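Local atomic coordinates of TetR-family transcriptional regulator (Pectobacterium atrosepticum, PDB entry 2HYT), a protein that probably binds regulatory DNA through a helix-turn-helix motif and acts as a transcription factor, as other TetR-family regulators do. Residues Q125-D137 and A148-S160. Numbering follows the deposited sequence. Where two conformers were deposited one is given.
Sequences QRHCVESMQRLID and ADPQALASLIYGS
A knob-into-hole packing joins two consecutive helices, 122-141 and 150-170, in the C-terminal domain of this TetR-type dimer: Val129 sits among Gln151, Ala154, Ser155 and Tyr158. The axes of segments 125-137 and 150-160 run at 120° to each other and come within 8.2 Å. At the small Ala154 the backbones come closest, Gln133 CA to Ala154 CA 5.1 Å. With its CG anti to the backbone N (chi1 165°), Tyr158 lays its ring against the other helix. Cys128 CB stands over one face of the Tyr158 ring, 4.0 Å from its centroid, a CH-pi contact. Val129 CG2 meets Tyr158 CD2 at 3.8 Å. Farther along, Ile136 CD1 and Ile157 CD1 touch tip to tip at 3.7 Å, and Ile136 CG2 packs on Leu153 CD2. At the N-terminal end of helix 150-170, Gln133 runs out fully extended over Pro150, its CG 3.7 Å from Pro150 CB. Gln133 OE1 accepts from Gln151 NE2 at 2.9 Å, the two amide planes turned 79° apart. Gln151 OE1 accepts from Trp167 NE1 of the second subunit. The interface is thus mainly apolar, with one hydrogen bond between the two segments, and the same Gln151 amide bonds to Gln133 through its nitrogen and to the second subunit through its oxygen.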
loop_
_atom_site.group_PDB
_atom_site.type_symbol
_atom_site.label_atom_id
_atom_site.label_comp_id
_atom_site.label_asym_id
_atom_site.label_seq_id
_atom_site.Cartn_x
_atom_site.Cartn_y
_atom_site.Cartn_z
ATOM N N GLN A 125 7.289 -5.357 2.166
ATOM C CA GLN A 125 6.531 -5.502 0.932
ATOM C C GLN A 125 7.298 -6.348 -0.102
ATOM O O GLN A 125 6.752 -7.289 -0.699
ATOM C CB GLN A 125 6.248 -4.133 0.352
ATOM C CG GLN A 125 5.308 -3.294 1.232
ATOM C CD GLN A 125 5.132 -1.906 0.672
ATOM O OE1 GLN A 125 4.869 -1.743 -0.496
ATOM N NE2 GLN A 125 5.270 -0.915 1.503
ATOM N N ARG A 126 8.583 -6.049 -0.286
ATOM C CA ARG A 126 9.380 -6.786 -1.267
ATOM C C ARG A 126 9.477 -8.236 -0.838
ATOM O O ARG A 126 9.441 -9.139 -1.681
ATOM C CB ARG A 126 10.756 -6.140 -1.415
ATOM C CG ARG A 126 10.665 -4.850 -2.247
ATOM C CD ARG A 126 12.005 -4.221 -2.611
ATOM N NE ARG A 126 12.650 -3.601 -1.454
ATOM C CZ ARG A 126 12.549 -2.312 -1.127
ATOM N NH1 ARG A 126 11.829 -1.470 -1.852
ATOM N NH2 ARG A 126 13.169 -1.865 -0.052
ATOM N N HIS A 127 9.603 -8.472 0.459
ATOM C CA HIS A 127 9.621 -9.830 0.968
ATOM C C HIS A 127 8.321 -10.637 0.659
ATOM O O HIS A 127 8.364 -11.791 0.247
ATOM C CB HIS A 127 9.870 -9.788 2.469
ATOM C CG HIS A 127 10.267 -11.102 3.042
ATOM N ND1 HIS A 127 9.403 -11.887 3.773
ATOM C CD2 HIS A 127 11.439 -11.782 2.977
ATOM C CE1 HIS A 127 10.027 -12.996 4.137
ATOM N NE2 HIS A 127 11.264 -12.953 3.674
ATOM N N CYS A 128 7.176 -10.007 0.858
ATOM C CA CYS A 128 5.897 -10.633 0.601
ATOM C C CYS A 128 5.792 -10.913 -0.895
ATOM O O CYS A 128 5.261 -11.960 -1.322
ATOM C CB CYS A 128 4.752 -9.711 1.022
ATOM S SG CYS A 128 4.546 -9.472 2.774
ATOM N N VAL A 129 6.247 -9.946 -1.681
ATOM C CA VAL A 129 6.182 -10.122 -3.136
ATOM C C VAL A 129 7.055 -11.298 -3.581
ATOM O O VAL A 129 6.641 -12.068 -4.440
ATOM C CB VAL A 129 6.532 -8.827 -3.860
ATOM C CG1 VAL A 129 6.779 -9.046 -5.338
ATOM C CG2 VAL A 129 5.412 -7.774 -3.593
ATOM N N GLU A 130 8.255 -11.429 -3.023
ATOM C CA GLU A 130 9.134 -12.530 -3.399
ATOM C C GLU A 130 8.498 -13.891 -3.079
ATOM O O GLU A 130 8.619 -14.822 -3.863
ATOM C CB GLU A 130 10.491 -12.356 -2.728
ATOM C CG GLU A 130 11.260 -11.218 -3.358
ATOM C CD GLU A 130 12.434 -10.716 -2.534
ATOM O OE1 GLU A 130 12.659 -11.246 -1.417
ATOM O OE2 GLU A 130 13.118 -9.772 -3.008
ATOM N N SER A 131 7.805 -13.985 -1.950
ATOM C CA SER A 131 7.128 -15.225 -1.567
ATOM C C SER A 131 6.021 -15.534 -2.561
ATOM O O SER A 131 5.917 -16.643 -3.077
ATOM C CB SER A 131 6.560 -15.129 -0.175
ATOM O OG SER A 131 5.923 -16.338 0.191
HETATM N N MSE A 132 5.174 -14.564 -2.853
HETATM C CA MSE A 132 4.113 -14.791 -3.830
HETATM C C MSE A 132 4.681 -15.082 -5.219
HETATM O O MSE A 132 4.131 -15.892 -5.968
HETATM C CB MSE A 132 3.166 -13.589 -3.861
HETATM C CG MSE A 132 2.112 -13.682 -4.914
HETATM SE SE MSE A 132 0.930 -15.179 -4.619
HETATM C CE MSE A 132 -0.009 -14.680 -2.941
ATOM N N GLN A 133 5.786 -14.429 -5.571
ATOM C CA GLN A 133 6.467 -14.667 -6.852
ATOM C C GLN A 133 6.834 -16.148 -7.022
ATOM O O GLN A 133 6.650 -16.709 -8.104
ATOM C CB GLN A 133 7.734 -13.805 -6.950
ATOM C CG GLN A 133 8.495 -13.995 -8.230
ATOM C CD GLN A 133 9.744 -13.158 -8.234
ATOM O OE1 GLN A 133 9.877 -12.229 -7.419
ATOM N NE2 GLN A 133 10.658 -13.473 -9.137
ATOM N N ARG A 134 7.364 -16.779 -5.970
ATOM C CA ARG A 134 7.743 -18.211 -6.025
ATOM C C ARG A 134 6.528 -19.047 -6.408
ATOM O O ARG A 134 6.587 -19.941 -7.278
ATOM C CB ARG A 134 8.261 -18.715 -4.678
ATOM C CG ARG A 134 9.662 -18.260 -4.320
ATOM C CD ARG A 134 10.138 -18.928 -3.030
ATOM N NE ARG A 134 9.593 -18.272 -1.841
ATOM C CZ ARG A 134 9.307 -18.876 -0.686
ATOM N NH1 ARG A 134 9.493 -20.180 -0.514
ATOM N NH2 ARG A 134 8.828 -18.163 0.316
ATOM N N LEU A 135 5.409 -18.746 -5.771
ATOM C CA LEU A 135 4.178 -19.468 -6.065
ATOM C C LEU A 135 3.668 -19.229 -7.520
ATOM O O LEU A 135 3.289 -20.139 -8.230
ATOM C CB LEU A 135 3.128 -19.106 -5.015
ATOM C CG LEU A 135 1.758 -19.769 -5.185
ATOM C CD1 LEU A 135 1.857 -21.287 -5.227
ATOM C CD2 LEU A 135 0.821 -19.318 -4.025
ATOM N N ILE A 136 3.582 -17.962 -7.930
ATOM C CA ILE A 136 3.187 -17.626 -9.294
ATOM C C ILE A 136 4.076 -18.281 -10.340
ATOM O O ILE A 136 3.571 -18.801 -11.317
ATOM C CB ILE A 136 3.119 -16.089 -9.467
ATOM C CG1 ILE A 136 2.008 -15.562 -8.595
ATOM C CG2 ILE A 136 2.936 -15.716 -10.921
ATOM C CD1 ILE A 136 0.613 -16.016 -9.041
ATOM N N ASP A 137 5.384 -18.227 -10.152
ATOM C CA ASP A 137 6.371 -18.852 -11.054
ATOM C C ASP A 137 6.026 -20.332 -11.228
ATOM O O ASP A 137 5.950 -20.854 -12.341
ATOM C CB ASP A 137 7.765 -18.666 -10.449
ATOM C CG ASP A 137 8.875 -19.158 -11.338
ATOM O OD1 ASP A 137 8.982 -20.390 -11.497
ATOM O OD2 ASP A 137 9.686 -18.318 -11.816
ATOM N N ALA A 148 3.174 -14.545 -17.729
ATOM C CA ALA A 148 3.347 -13.200 -17.225
ATOM C C ALA A 148 4.645 -13.181 -16.459
ATOM O O ALA A 148 5.214 -14.243 -16.173
ATOM C CB ALA A 148 2.212 -12.824 -16.335
ATOM N N ASP A 149 5.182 -11.994 -16.184
ATOM C CA ASP A 149 6.355 -11.913 -15.347
ATOM C C ASP A 149 5.926 -12.223 -13.917
ATOM O O ASP A 149 5.061 -11.540 -13.365
ATOM C CB ASP A 149 7.012 -10.535 -15.386
ATOM C CG ASP A 149 8.227 -10.475 -14.514
ATOM O OD1 ASP A 149 9.242 -11.174 -14.840
ATOM O OD2 ASP A 149 8.184 -9.790 -13.492
ATOM N N PRO A 150 6.518 -13.249 -13.300
ATOM C CA PRO A 150 6.133 -13.580 -11.952
ATOM C C PRO A 150 6.205 -12.453 -10.945
ATOM O O PRO A 150 5.300 -12.316 -10.136
ATOM C CB PRO A 150 7.079 -14.753 -11.587
ATOM C CG PRO A 150 7.473 -15.318 -12.811
ATOM C CD PRO A 150 7.517 -14.198 -13.808
ATOM N N GLN A 151 7.276 -11.651 -10.984
ATOM C CA GLN A 151 7.451 -10.592 -9.997
ATOM C C GLN A 151 6.400 -9.481 -10.178
ATOM O O GLN A 151 5.853 -8.957 -9.204
ATOM C CB GLN A 151 8.832 -9.994 -10.009
ATOM C CG GLN A 151 9.132 -9.236 -8.712
ATOM C CD GLN A 151 10.586 -8.896 -8.586
ATOM O OE1 GLN A 151 11.019 -7.869 -9.072
ATOM N NE2 GLN A 151 11.369 -9.789 -7.963
ATOM N N ALA A 152 6.180 -9.113 -11.429
ATOM C CA ALA A 152 5.128 -8.135 -11.756
ATOM C C ALA A 152 3.746 -8.579 -11.271
ATOM O O ALA A 152 3.047 -7.842 -10.619
ATOM C CB ALA A 152 5.088 -7.886 -13.261
ATOM N N LEU A 153 3.399 -9.827 -11.551
ATOM C CA LEU A 153 2.097 -10.345 -11.179
ATOM C C LEU A 153 1.982 -10.471 -9.683
ATOM O O LEU A 153 0.970 -10.120 -9.119
ATOM C CB LEU A 153 1.835 -11.657 -11.878
ATOM C CG LEU A 153 0.501 -12.279 -11.633
ATOM C CD1 LEU A 153 -0.668 -11.267 -11.875
ATOM C CD2 LEU A 153 0.327 -13.508 -12.533
ATOM N N ALA A 154 3.061 -10.877 -9.018
ATOM C CA ALA A 154 3.053 -10.958 -7.558
ATOM C C ALA A 154 2.860 -9.595 -6.928
ATOM O O ALA A 154 2.164 -9.480 -5.942
ATOM C CB ALA A 154 4.313 -11.650 -7.022
ATOM N N SER A 155 3.448 -8.538 -7.509
ATOM C CA SER A 155 3.281 -7.169 -6.980
ATOM C C SER A 155 1.831 -6.733 -7.022
ATOM O O SER A 155 1.328 -6.125 -6.076
ATOM C CB SER A 155 4.157 -6.157 -7.732
ATOM O OG SER A 155 3.688 -5.824 -9.043
ATOM N N LEU A 156 1.197 -7.011 -8.159
ATOM C CA LEU A 156 -0.199 -6.693 -8.351
ATOM C C LEU A 156 -1.077 -7.432 -7.332
ATOM O O LEU A 156 -1.897 -6.826 -6.653
ATOM C CB LEU A 156 -0.647 -7.033 -9.767
ATOM C CG LEU A 156 -0.099 -6.081 -10.831
ATOM C CD1 LEU A 156 -0.113 -6.818 -12.212
ATOM C CD2 LEU A 156 -0.869 -4.790 -10.859
ATOM N N ILE A 157 -0.866 -8.745 -7.239
ATOM C CA ILE A 157 -1.675 -9.564 -6.321
ATOM C C ILE A 157 -1.490 -9.146 -4.853
ATOM O O ILE A 157 -2.454 -8.893 -4.144
ATOM C CB ILE A 157 -1.375 -11.078 -6.517
ATOM C CG1 ILE A 157 -1.770 -11.541 -7.926
ATOM C CG2 ILE A 157 -2.047 -11.906 -5.423
ATOM C CD1 ILE A 157 -1.232 -12.963 -8.241
ATOM N N TYR A 158 -0.239 -9.091 -4.412
ATOM C CA TYR A 158 0.087 -8.651 -3.053
ATOM C C TYR A 158 -0.560 -7.275 -2.782
ATOM O O TYR A 158 -1.205 -7.056 -1.731
ATOM C CB TYR A 158 1.612 -8.644 -2.786
ATOM C CG TYR A 158 1.905 -7.836 -1.529
ATOM C CD1 TYR A 158 1.609 -8.368 -0.273
ATOM C CD2 TYR A 158 2.381 -6.572 -1.583
ATOM C CE1 TYR A 158 1.794 -7.631 0.877
ATOM C CE2 TYR A 158 2.567 -5.816 -0.444
ATOM C CZ TYR A 158 2.319 -6.379 0.792
ATOM O OH TYR A 158 2.527 -5.630 1.924
ATOM N N GLY A 159 -0.446 -6.312 -3.731
ATOM C CA GLY A 159 -1.027 -4.987 -3.545
ATOM C C GLY A 159 -2.529 -5.047 -3.338
ATOM O O GLY A 159 -3.091 -4.368 -2.478
ATOM N N SER A 160 -3.199 -5.885 -4.120
ATOM C CA SER A 160 -4.656 -5.987 -4.001
ATOM C C SER A 160 -5.041 -6.468 -2.605
ATOM O O SER A 160 -5.967 -5.939 -1.972
ATOM C CB SER A 160 -5.214 -6.911 -5.079
ATOM O OG SER A 160 -4.974 -8.301 -4.862
#